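Local coordinates for protein afamin (Homo sapiens, PDB 6FAK) that carries hydrophobic molecules in body fluids, binding vitamin E and keeping lipidated Wnt proteins soluble and active, at residues P227-F231 against K232-S236; P150-A154 against P155-T159. All coordinates share one frame; numbering follows the deposited sequence.

In the fold
Both interactions are helix starts with the same layout: the last residues of a loop run into the first turn of a helix. Interaction 2 comes first along the chain, where the loop after helix 134-148 enters helix 154-171 in the first albumin domain. Interaction 1 follows in the second domain, where the loop after helix 216-225 enters helix 231-250. Their centres lie 28 Å apart and their nearest atoms about 16 Å, so they do not touch. Interaction 2 is buried near the middle of the molecule; interaction 1 is only partly buried, farther from the centre. Two domains thus open a helix alike, but only interaction 1 lies in the region forming the pocket for hydrophobic ligands.

Interaction 1. Residues P227-F231 against K232-S236; sequences PKIEF and KELIS
The backbone oxygen of E230 takes the N-H of L234 in a short, nearly straight bond, E230 O to L234 N 2.9 Å, with the donor close to the line of the carbonyl. One residue on, F231 O receives I235 N in the same way, also at 2.9 Å, and the helix is under way. E230 itself is the N-cap: its chain bends at chi2 (113°) and folds back over the first turn, bringing OE1 to K232 N at 3.0 Å. The N-H points almost straight at OE1 (172°) but meets it from well above the carboxylate plane. The carboxylate lies alongside the beginning of the K232 chain, OE1 to K232 CB 3.5 Å, while the lysine bends away and its NZ makes no ion pair with it. A negative group at this end would probably also suit the helix dipole.

Two apolar contacts flank the cap. F231 holds CG anti to its own nitrogen (chi1 -177°), which lays the ring beside I235; CG1 of I235 sits over one face, 3.9 Å from the ring centroid, as a CH-pi contact offset toward the rim. K332 makes a cation-pi contact with the same ring, and F335 meets it at an inclined angle. With an alanine at F231, the CG1 of I235 would probably lose the face it rests on and K332 its aromatic partner. On the buried side, I229 crosses L234 at about a right angle, I229 CD1 to L234 CB 3.8 Å, and both lean on F335 of helix 326-339. E233 OE2 is hydrogen-bonded to H266 NE2. This is a side-chain-capped helix N-terminus with apolar contacts beside it, opening helix 231-250 in afamin's region for hydrophobic ligands.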
loop_
_atom_site.group_PDB
_atom_site.type_symbol
_atom_site.label_atom_id
_atom_site.label_comp_id
_atom_site.label_asym_id
_atom_site.label_seq_id
_atom_site.Cartn_x
_atom_site.Cartn_y
_atom_site.Cartn_z
ATOM N N PRO A 227 -20.937 12.471 0.050
ATOM C CA PRO A 227 -21.914 12.424 -1.022
ATOM C C PRO A 227 -22.823 13.652 -1.105
ATOM O O PRO A 227 -23.507 13.800 -2.105
ATOM C CB PRO A 227 -22.726 11.184 -0.696
ATOM C CG PRO A 227 -22.587 11.004 0.763
ATOM C CD PRO A 227 -21.199 11.438 1.067
ATOM N N LYS A 228 -22.807 14.530 -0.108
ATOM C CA LYS A 228 -23.580 15.778 -0.207
ATOM C C LYS A 228 -22.799 16.948 -0.845
ATOM O O LYS A 228 -23.366 18.003 -1.051
ATOM C CB LYS A 228 -24.168 16.146 1.174
ATOM C CG LYS A 228 -23.294 16.990 2.080
ATOM C CD LYS A 228 -24.027 17.447 3.349
ATOM C CE LYS A 228 -24.046 18.977 3.488
ATOM N NZ LYS A 228 -24.066 19.403 4.912
ATOM N N ILE A 229 -21.517 16.769 -1.174
ATOM C CA ILE A 229 -20.700 17.837 -1.766
ATOM C C ILE A 229 -21.197 18.257 -3.147
ATOM O O ILE A 229 -21.680 17.412 -3.895
ATOM C CB ILE A 229 -19.216 17.365 -1.852
ATOM C CG1 ILE A 229 -18.252 18.522 -2.095
ATOM C CG2 ILE A 229 -19.033 16.281 -2.934
ATOM C CD1 ILE A 229 -16.805 18.038 -2.054
ATOM N N GLU A 230 -21.074 19.541 -3.506
ATOM C CA GLU A 230 -21.355 20.025 -4.901
ATOM C C GLU A 230 -20.227 19.711 -5.845
ATOM O O GLU A 230 -19.049 19.768 -5.450
ATOM C CB GLU A 230 -21.667 21.538 -4.971
ATOM C CG GLU A 230 -20.709 22.463 -5.778
ATOM C CD GLU A 230 -21.282 23.128 -7.062
ATOM O OE1 GLU A 230 -21.425 22.446 -8.146
ATOM O OE2 GLU A 230 -21.499 24.390 -7.020
ATOM N N PHE A 231 -20.571 19.468 -7.113
ATOM C CA PHE A 231 -19.587 19.061 -8.114
ATOM C C PHE A 231 -18.388 20.027 -8.199
ATOM O O PHE A 231 -17.243 19.607 -8.156
ATOM C CB PHE A 231 -20.258 18.829 -9.466
ATOM C CG PHE A 231 -19.321 18.335 -10.535
ATOM C CD1 PHE A 231 -18.716 17.099 -10.419
ATOM C CD2 PHE A 231 -19.051 19.095 -11.657
ATOM C CE1 PHE A 231 -17.847 16.640 -11.388
ATOM C CE2 PHE A 231 -18.193 18.634 -12.635
ATOM C CZ PHE A 231 -17.588 17.402 -12.494
ATOM N N LYS A 232 -18.654 21.318 -8.312
ATOM C CA LYS A 232 -17.588 22.290 -8.425
ATOM C C LYS A 232 -16.631 22.262 -7.232
ATOM O O LYS A 232 -15.415 22.357 -7.411
ATOM C CB LYS A 232 -18.148 23.704 -8.663
ATOM C CG LYS A 232 -18.621 23.875 -10.066
ATOM C CD LYS A 232 -19.209 25.272 -10.327
ATOM C CE LYS A 232 -18.265 26.480 -10.165
ATOM N NZ LYS A 232 -17.214 26.627 -11.202
ATOM N N GLU A 233 -17.171 22.156 -6.013
ATOM C CA GLU A 233 -16.367 22.074 -4.799
ATOM C C GLU A 233 -15.540 20.751 -4.768
ATOM O O GLU A 233 -14.392 20.789 -4.401
ATOM C CB GLU A 233 -17.238 22.155 -3.553
ATOM C CG GLU A 233 -16.470 22.361 -2.272
ATOM C CD GLU A 233 -15.685 23.675 -2.269
ATOM O OE1 GLU A 233 -16.313 24.759 -2.360
ATOM O OE2 GLU A 233 -14.438 23.623 -2.182
ATOM N N LEU A 234 -16.152 19.639 -5.155
ATOM C CA LEU A 234 -15.453 18.353 -5.329
ATOM C C LEU A 234 -14.269 18.454 -6.312
ATOM O O LEU A 234 -13.134 18.003 -6.020
ATOM C CB LEU A 234 -16.465 17.299 -5.770
ATOM C CG LEU A 234 -16.138 15.813 -5.980
ATOM C CD1 LEU A 234 -15.509 15.549 -7.289
ATOM C CD2 LEU A 234 -15.256 15.307 -4.877
ATOM N N ILE A 235 -14.499 19.061 -7.469
ATOM C CA ILE A 235 -13.411 19.229 -8.440
ATOM C C ILE A 235 -12.298 20.070 -7.850
ATOM O O ILE A 235 -11.141 19.715 -7.962
ATOM C CB ILE A 235 -13.872 19.767 -9.817
ATOM C CG1 ILE A 235 -14.749 18.731 -10.504
ATOM C CG2 ILE A 235 -12.697 20.176 -10.695
ATOM C CD1 ILE A 235 -14.159 17.364 -10.704
ATOM N N SER A 236 -12.647 21.112 -7.131
ATOM C CA SER A 236 -11.661 21.935 -6.467
ATOM C C SER A 236 -10.820 21.151 -5.429
ATOM O O SER A 236 -9.576 21.286 -5.376
ATOM C CB SER A 236 -12.357 23.145 -5.821
ATOM O OG SER A 236 -11.382 24.004 -5.302
#

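Interaction 2. Residues P150-A154 against P155-T159; sequences PFVFA and PTLLT
With chi1 at -176°, V152 swings CG1 away from its own nitrogen and onto the first turn of the helix, where the methyl meets L157 CD1 at 3.6 Å and T156 CG2 at 3.8 Å. The threonine does its share: chi1 of -56° turns its methyl to the valine and OG1 the other way, to Q291 and Q199. V152 and T156 cross at about a right angle. L157, which meets V152 through CD1, also touches I28 and Q32 of helix 22-33.

F153 is the N-cap residue. Its carbonyl oxygen accepts from L157 N at 3.1 Å, the donor lying in the carbonyl plane, and A154 O takes L158 N at 2.9 Å. The ring of F153 leads away from the turn to Y245, while its CB stays close to P155 CD at 4.1 Å. P155, with no N-H to give, fits the first turn of a helix, where amides have no preceding carbonyl to bond; A154 CB and P155 CD come close, 3.5 Å, across the peptide bond that joins the two residues. P155 O is gripped twice by T159: by its N, and by OG1 at 3.0 Å, from opposite faces of the carbonyl plane.

All this is buried, between helices 22-33, 177-209 and 253-268. It is a proline-bearing helix N-terminus with a valine-leucine contact between loop and first turn, where helix 154-171 begins in the all-helical albumin fold.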
loop_
_atom_site.group_PDB
_atom_site.type_symbol
_atom_site.label_atom_id
_atom_site.label_comp_id
_atom_site.label_asym_id
_atom_site.label_seq_id
_atom_site.Cartn_x
_atom_site.Cartn_y
_atom_site.Cartn_z
ATOM N N PRO A 150 10.084 3.252 2.634
ATOM C CA PRO A 150 10.565 4.443 1.944
ATOM C C PRO A 150 9.500 5.245 1.218
ATOM O O PRO A 150 9.804 6.365 0.838
ATOM C CB PRO A 150 11.508 3.869 0.867
ATOM C CG PRO A 150 11.100 2.445 0.702
ATOM C CD PRO A 150 10.620 2.019 2.044
ATOM N N PHE A 151 8.309 4.652 1.002
ATOM C CA PHE A 151 7.251 5.337 0.263
ATOM C C PHE A 151 6.149 5.867 1.154
ATOM O O PHE A 151 5.280 6.556 0.645
ATOM C CB PHE A 151 6.669 4.433 -0.793
ATOM C CG PHE A 151 7.674 4.005 -1.809
ATOM C CD1 PHE A 151 8.155 4.915 -2.714
ATOM C CD2 PHE A 151 8.144 2.692 -1.844
ATOM C CE1 PHE A 151 9.116 4.580 -3.612
ATOM C CE2 PHE A 151 9.101 2.346 -2.760
ATOM C CZ PHE A 151 9.575 3.290 -3.644
ATOM N N VAL A 152 6.149 5.537 2.448
ATOM C CA VAL A 152 5.062 5.970 3.340
ATOM C C VAL A 152 5.140 7.477 3.526
ATOM O O VAL A 152 6.217 8.040 3.710
ATOM C CB VAL A 152 5.095 5.263 4.693
ATOM C CG1 VAL A 152 3.912 5.649 5.596
ATOM C CG2 VAL A 152 4.946 3.770 4.418
ATOM N N PHE A 153 3.984 8.113 3.488
ATOM C CA PHE A 153 3.948 9.589 3.488
ATOM C C PHE A 153 4.255 10.112 4.903
ATOM O O PHE A 153 3.882 9.458 5.899
ATOM C CB PHE A 153 2.575 10.118 3.087
ATOM C CG PHE A 153 2.114 9.777 1.686
ATOM C CD1 PHE A 153 2.955 9.175 0.719
ATOM C CD2 PHE A 153 0.840 10.146 1.315
ATOM C CE1 PHE A 153 2.487 8.911 -0.582
ATOM C CE2 PHE A 153 0.359 9.886 0.021
ATOM C CZ PHE A 153 1.166 9.252 -0.908
ATOM N N ALA A 154 4.914 11.280 4.972
ATOM C CA ALA A 154 5.359 11.857 6.261
ATOM C C ALA A 154 4.286 12.026 7.330
ATOM O O ALA A 154 4.549 11.681 8.492
ATOM C CB ALA A 154 6.167 13.119 6.071
ATOM N N PRO A 155 3.106 12.557 6.969
ATOM C CA PRO A 155 2.066 12.701 7.982
ATOM C C PRO A 155 1.690 11.349 8.607
ATOM O O PRO A 155 1.444 11.259 9.816
ATOM C CB PRO A 155 0.885 13.298 7.186
ATOM C CG PRO A 155 1.527 14.020 6.060
ATOM C CD PRO A 155 2.722 13.211 5.699
ATOM N N THR A 156 1.709 10.281 7.810
ATOM C CA THR A 156 1.449 8.937 8.298
ATOM C C THR A 156 2.528 8.447 9.299
ATOM O O THR A 156 2.210 7.961 10.410
ATOM C CB THR A 156 1.271 7.952 7.135
ATOM O OG1 THR A 156 0.226 8.452 6.286
ATOM C CG2 THR A 156 0.923 6.584 7.660
ATOM N N LEU A 157 3.783 8.607 8.908
ATOM C CA LEU A 157 4.917 8.188 9.709
ATOM C C LEU A 157 4.989 8.944 11.027
ATOM O O LEU A 157 5.298 8.338 12.091
ATOM C CB LEU A 157 6.238 8.372 8.946
ATOM C CG LEU A 157 7.068 7.206 8.460
ATOM C CD1 LEU A 157 6.315 5.877 8.286
ATOM C CD2 LEU A 157 7.868 7.561 7.219
ATOM N N LEU A 158 4.757 10.245 10.969
ATOM C CA LEU A 158 4.695 11.074 12.208
ATOM C C LEU A 158 3.542 10.653 13.153
ATOM O O LEU A 158 3.700 10.627 14.374
ATOM C CB LEU A 158 4.571 12.548 11.872
ATOM C CG LEU A 158 5.756 13.207 11.186
ATOM C CD1 LEU A 158 5.336 14.562 10.633
ATOM C CD2 LEU A 158 6.942 13.369 12.099
ATOM N N THR A 159 2.381 10.342 12.606
ATOM C CA THR A 159 1.304 9.779 13.384
ATOM C C THR A 159 1.678 8.428 14.004
ATOM O O THR A 159 1.359 8.140 15.198
ATOM C CB THR A 159 0.026 9.647 12.526
ATOM O OG1 THR A 159 -0.387 10.954 12.119
ATOM C CG2 THR A 159 -1.109 8.978 13.307
#